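Dinoflagellate luciferase (Lingulodinium polyedrum, PDB 1VPR) catalyses, as the third of three homologous luciferase domains of the whole protein, the oxidation of dinoflagellate luciferin by molecular oxygen with emission of blue light. Local coordinates at residues Y285-Q290 with V301-K305; D113-Q117 with T333-K337. All coordinates share one frame. Residues are numbered along the deposited sequence.

Contact 1: Y285-Q290 with V301-K305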
loop_
_atom_site.group_PDB
_atom_site.type_symbol
_atom_site.label_atom_id
_atom_site.label_comp_id
_atom_site.label_asym_id
_atom_site.label_seq_id
_atom_site.Cartn_x
_atom_site.Cartn_y
_atom_site.Cartn_z
ATOM N N TYR A 285 18.607 11.634 10.898
ATOM C CA TYR A 285 17.396 11.336 10.102
ATOM C C TYR A 285 16.275 10.627 10.810
ATOM O O TYR A 285 16.433 10.133 11.925
ATOM C CB TYR A 285 17.751 10.434 8.914
ATOM C CG TYR A 285 18.817 10.997 8.027
ATOM C CD1 TYR A 285 18.648 12.240 7.415
ATOM C CD2 TYR A 285 20.004 10.288 7.786
ATOM C CE1 TYR A 285 19.636 12.769 6.580
ATOM C CE2 TYR A 285 21.008 10.824 6.936
ATOM C CZ TYR A 285 20.804 12.063 6.349
ATOM O OH TYR A 285 21.780 12.630 5.553
ATOM N N THR A 286 15.129 10.566 10.124
ATOM C CA THR A 286 13.985 9.833 10.633
ATOM C C THR A 286 13.714 8.735 9.605
ATOM O O THR A 286 13.644 9.000 8.410
ATOM C CB THR A 286 12.725 10.727 10.776
ATOM O OG1 THR A 286 12.970 11.746 11.757
ATOM C CG2 THR A 286 11.514 9.875 11.234
ATOM N N PHE A 287 13.586 7.498 10.066
ATOM C CA PHE A 287 13.312 6.396 9.174
ATOM C C PHE A 287 11.956 5.783 9.491
ATOM O O PHE A 287 11.402 5.981 10.570
ATOM C CB PHE A 287 14.371 5.282 9.311
ATOM C CG PHE A 287 15.664 5.566 8.593
ATOM C CD1 PHE A 287 16.573 6.500 9.097
ATOM C CD2 PHE A 287 15.980 4.887 7.424
ATOM C CE1 PHE A 287 17.768 6.744 8.442
ATOM C CE2 PHE A 287 17.176 5.131 6.763
ATOM C CZ PHE A 287 18.068 6.056 7.271
HETATM N N MSE A 288 11.433 5.032 8.535
HETATM C CA MSE A 288 10.187 4.341 8.736
HETATM C C MSE A 288 10.436 2.910 8.321
HETATM O O MSE A 288 10.960 2.665 7.236
HETATM C CB MSE A 288 9.049 4.924 7.868
HETATM C CG MSE A 288 7.841 3.994 7.848
HETATM SE SE MSE A 288 6.297 4.698 6.887
HETATM C CE MSE A 288 5.638 5.752 8.254
ATOM N N ARG A 289 10.074 1.964 9.178
ATOM C CA ARG A 289 10.229 0.575 8.821
ATOM C C ARG A 289 8.858 -0.050 8.699
ATOM O O ARG A 289 8.040 0.027 9.608
ATOM C CB ARG A 289 11.049 -0.218 9.854
ATOM C CG ARG A 289 11.239 -1.687 9.424
ATOM C CD ARG A 289 11.877 -2.551 10.531
ATOM N NE ARG A 289 10.998 -2.681 11.702
ATOM C CZ ARG A 289 11.417 -3.055 12.915
ATOM N NH1 ARG A 289 10.560 -3.149 13.921
ATOM N NH2 ARG A 289 12.702 -3.324 13.128
ATOM N N GLN A 290 8.613 -0.656 7.547
ATOM C CA GLN A 290 7.353 -1.341 7.277
ATOM C C GLN A 290 7.642 -2.845 7.348
ATOM O O GLN A 290 8.578 -3.327 6.714
ATOM C CB GLN A 290 6.893 -0.970 5.867
ATOM C CG GLN A 290 5.618 -1.633 5.380
ATOM C CD GLN A 290 5.232 -1.131 4.012
ATOM O OE1 GLN A 290 5.020 0.072 3.814
ATOM N NE2 GLN A 290 5.144 -2.048 3.052
ATOM N N VAL A 301 10.277 -3.151 4.424
ATOM C CA VAL A 301 10.454 -2.040 3.495
ATOM C C VAL A 301 10.954 -0.916 4.396
ATOM O O VAL A 301 10.398 -0.695 5.481
ATOM C CB VAL A 301 9.109 -1.599 2.803
ATOM C CG1 VAL A 301 9.372 -0.385 1.895
ATOM C CG2 VAL A 301 8.554 -2.746 1.968
ATOM N N PHE A 302 12.029 -0.241 3.987
ATOM C CA PHE A 302 12.558 0.887 4.765
ATOM C C PHE A 302 12.482 2.155 3.939
ATOM O O PHE A 302 12.778 2.133 2.728
ATOM C CB PHE A 302 14.028 0.674 5.166
ATOM C CG PHE A 302 14.223 -0.354 6.251
ATOM C CD1 PHE A 302 14.252 -1.708 5.943
ATOM C CD2 PHE A 302 14.365 0.038 7.576
ATOM C CE1 PHE A 302 14.423 -2.660 6.939
ATOM C CE2 PHE A 302 14.540 -0.904 8.575
ATOM C CZ PHE A 302 14.568 -2.255 8.255
ATOM N N TYR A 303 12.104 3.255 4.598
ATOM C CA TYR A 303 11.998 4.573 3.959
ATOM C C TYR A 303 12.728 5.577 4.827
ATOM O O TYR A 303 12.786 5.427 6.062
ATOM C CB TYR A 303 10.542 5.068 3.894
ATOM C CG TYR A 303 9.506 4.079 3.385
ATOM C CD1 TYR A 303 8.920 3.138 4.238
ATOM C CD2 TYR A 303 9.050 4.151 2.082
ATOM C CE1 TYR A 303 7.886 2.297 3.789
ATOM C CE2 TYR A 303 8.011 3.320 1.622
ATOM C CZ TYR A 303 7.434 2.403 2.484
ATOM O OH TYR A 303 6.375 1.632 2.036
ATOM N N VAL A 304 13.272 6.610 4.201
ATOM C CA VAL A 304 13.930 7.665 4.960
ATOM C C VAL A 304 13.098 8.938 4.723
ATOM O O VAL A 304 12.621 9.187 3.611
ATOM C CB VAL A 304 15.412 7.867 4.530
ATOM C CG1 VAL A 304 15.506 8.273 3.039
ATOM C CG2 VAL A 304 16.049 8.937 5.408
ATOM N N LYS A 305 12.885 9.730 5.769
ATOM C CA LYS A 305 12.075 10.935 5.630
ATOM C C LYS A 305 12.865 12.076 4.970
ATOM O O LYS A 305 13.873 12.547 5.511
ATOM C CB LYS A 305 11.552 11.375 6.997
ATOM C CG LYS A 305 10.264 12.162 6.873
ATOM C CD LYS A 305 9.805 12.747 8.181
ATOM C CE LYS A 305 8.429 13.337 7.993
ATOM N NZ LYS A 305 7.891 13.872 9.288
HETATM O O HOH W 1 14.941 12.478 7.978
#

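Contact 2: D113-Q117 with T333-K337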
loop_
_atom_site.group_PDB
_atom_site.type_symbol
_atom_site.label_atom_id
_atom_site.label_comp_id
_atom_site.label_asym_id
_atom_site.label_seq_id
_atom_site.Cartn_x
_atom_site.Cartn_y
_atom_site.Cartn_z
ATOM N N ASP A 113 0.650 -14.288 17.060
ATOM C CA ASP A 113 -0.777 -14.320 17.341
ATOM C C ASP A 113 -1.430 -15.161 16.251
ATOM O O ASP A 113 -1.002 -15.130 15.082
ATOM C CB ASP A 113 -1.346 -12.898 17.315
ATOM C CG ASP A 113 -1.077 -12.143 18.603
ATOM O OD1 ASP A 113 -1.110 -10.893 18.596
ATOM O OD2 ASP A 113 -0.841 -12.811 19.636
ATOM N N PRO A 114 -2.474 -15.930 16.610
ATOM C CA PRO A 114 -3.174 -16.782 15.641
ATOM C C PRO A 114 -3.729 -15.927 14.492
ATOM O O PRO A 114 -4.485 -14.972 14.717
ATOM C CB PRO A 114 -4.300 -17.419 16.469
ATOM C CG PRO A 114 -3.841 -17.284 17.868
ATOM C CD PRO A 114 -3.158 -15.953 17.915
ATOM N N CYS A 115 -3.347 -16.277 13.275
ATOM C CA CYS A 115 -3.785 -15.538 12.098
ATOM C C CYS A 115 -4.988 -16.179 11.402
ATOM O O CYS A 115 -4.976 -17.362 11.090
ATOM C CB CYS A 115 -2.626 -15.436 11.106
ATOM S SG CYS A 115 -2.972 -14.355 9.703
ATOM N N PRO A 116 -6.041 -15.394 11.138
ATOM C CA PRO A 116 -7.232 -15.927 10.466
ATOM C C PRO A 116 -6.917 -16.224 9.005
ATOM O O PRO A 116 -5.932 -15.725 8.457
ATOM C CB PRO A 116 -8.238 -14.797 10.609
ATOM C CG PRO A 116 -7.344 -13.571 10.505
ATOM C CD PRO A 116 -6.164 -13.945 11.387
ATOM N N GLN A 117 -7.766 -17.026 8.373
ATOM C CA GLN A 117 -7.586 -17.387 6.979
ATOM C C GLN A 117 -8.980 -17.697 6.426
ATOM O O GLN A 117 -9.801 -18.290 7.130
ATOM C CB GLN A 117 -6.685 -18.615 6.913
ATOM C CG GLN A 117 -6.812 -19.471 5.682
ATOM C CD GLN A 117 -6.008 -18.955 4.523
ATOM O OE1 GLN A 117 -4.893 -18.465 4.703
ATOM N NE2 GLN A 117 -6.555 -19.084 3.311
ATOM N N THR A 333 -12.956 -11.171 16.186
ATOM C CA THR A 333 -11.623 -11.562 15.759
ATOM C C THR A 333 -11.802 -13.064 15.599
ATOM O O THR A 333 -12.874 -13.592 15.882
ATOM C CB THR A 333 -10.568 -11.328 16.869
ATOM O OG1 THR A 333 -10.875 -12.160 18.007
ATOM C CG2 THR A 333 -10.546 -9.859 17.304
ATOM N N ASN A 334 -10.762 -13.758 15.163
ATOM C CA ASN A 334 -10.843 -15.193 15.008
ATOM C C ASN A 334 -10.819 -15.931 16.364
ATOM O O ASN A 334 -10.864 -17.155 16.416
ATOM C CB ASN A 334 -9.709 -15.669 14.106
ATOM C CG ASN A 334 -8.364 -15.127 14.524
ATOM O OD1 ASN A 334 -8.168 -13.913 14.642
ATOM N ND2 ASN A 334 -7.421 -16.022 14.744
ATOM N N LEU A 335 -10.744 -15.198 17.466
ATOM C CA LEU A 335 -10.773 -15.848 18.769
ATOM C C LEU A 335 -12.115 -15.511 19.418
ATOM O O LEU A 335 -12.317 -15.706 20.616
ATOM C CB LEU A 335 -9.594 -15.386 19.637
ATOM C CG LEU A 335 -8.217 -15.925 19.228
ATOM C CD1 LEU A 335 -7.187 -15.416 20.205
ATOM C CD2 LEU A 335 -8.210 -17.452 19.227
ATOM N N GLY A 336 -13.034 -15.003 18.601
ATOM C CA GLY A 336 -14.361 -14.656 19.083
ATOM C C GLY A 336 -14.533 -13.357 19.857
ATOM O O GLY A 336 -15.603 -13.105 20.418
ATOM N N LYS A 337 -13.505 -12.515 19.897
ATOM C CA LYS A 337 -13.616 -11.257 20.625
ATOM C C LYS A 337 -14.104 -10.125 19.712
ATOM O O LYS A 337 -13.559 -9.906 18.631
ATOM C CB LYS A 337 -12.260 -10.896 21.231
ATOM C CG LYS A 337 -12.247 -9.643 22.113
ATOM C CD LYS A 337 -10.832 -9.347 22.587
ATOM C CE LYS A 337 -10.774 -8.090 23.423
ATOM N NZ LYS A 337 -9.442 -7.891 24.086
#

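Contact 1: Y285-Q290 with V301-K305
Tyr303 is the residue most thoroughly packed in this pairing of strand 285-290 with strand 301-305. Facing Met288 in an antiparallel hydrogen-bonded pair, it receives Met288 N at its O (2.8 Å) and gives its own N to Met288 O (2.9 Å). Its ring leans along the neighbouring strand until OH donates to Gln290 OE1 (2.7 Å); a tyrosine is long and polar-tipped enough to do this diagonally. Gln290, extended up to CD, brings its amide to meet it, and OE1 also accepts from Arg277 NE, so a buried polar group is satisfied. Gln290 N bonds to Val301 O (2.7 Å). Met288, a selenomethionine, adds flexible apolar bulk: SE lies 4.7 Å from the centroid of the Tyr303 ring, an oblique Met-aromatic contact. The other face carries Phe287, Arg289, Phe302 and Val304. Here Val304 CG2 makes a CH-pi contact 4.1 Å from the Phe287 ring centroid, and helix 87-100 packs against both phenylalanines. Arg289 spends its methylene CG over the Phe302 ring and its guanidinium on a salt bridge to Asp103. Strands 285-294 and 297-307, consecutive in the chain across a short turn, form a beta hairpin in the antiparallel barrel of the calycin-type catalytic domain.

Contact 2: D113-Q117 with T333-K337
Asn334 lays its carboxamide against the carbonyl and ring of Pro114 and the ring of Pro116. Asn334 ND2 donates to Pro114 O over 3.1 Å and lies 3.8 Å from Pro114 CB, while Asn334 OD1 comes to 3.8 Å from Pro116 CD. A short amide suits this place because it presents a donor and an acceptor at once: while ND2 serves the 113-117 segment, OD1 accepts from Ala147 N, so one side chain links three separate loops. Neither Pro114 nor Pro116 has an amide hydrogen to offer, and their extended, polyproline-like backbone leaves the Pro114 carbonyl turned toward Asn334. At the surface of the catalytic domain, the loop between helices 107-111 and 120-126 thus meets the loop after helix 321-324, which forms a type I beta turn from Thr333 to Gly336, closed by Gly336 N to Thr333 O at 3.1 Å. Together with Thr333 N to Lys337 O at 2.8 Å and the positive phi of Gly336, this fits a type I turn with a G1 beta bulge, where glycine is favoured. Thr333 adds an ST turn: its OG1 accepts from Leu335 N (3.1 Å) and, at 3.3 Å, from Lys337 N, bracing the turn that holds out Asn334. Leu335 adds a marginal apolar touch, CD1 lying 4.5 Å from Pro114 CG, and its side chain also meets Ala147. Pro116, buried, fits its compact ring among Pro144, Pro146 and Cys272. Cys115 points away from the turn, and its side chain touches Cys272 and Arg274 of strand 271-282; Asp113 O accepts from Arg274 NH1.

From the N terminus the chain passes helices 57-65, 87-100 and 107-111 before reaching 113-117, the first half of contact 2. It then runs through the successive strands of the barrel. Contact 1 closes a short hairpin between the last two of these, only ten residues separating its segments. After helix 321-324 the chain comes back to 333-337, completing contact 2 across 215 intervening residues, a span that encloses contact 1 entirely. Contact 2 thus ties the loop between helices 107-111 and 120-126 to this late loop. The two do not touch: centres are 30 Å apart and nearest atoms about 15 Å. Strand 271-282 relates them, pairing with strand 285-294 while its earlier residues meet the 113-117 loop.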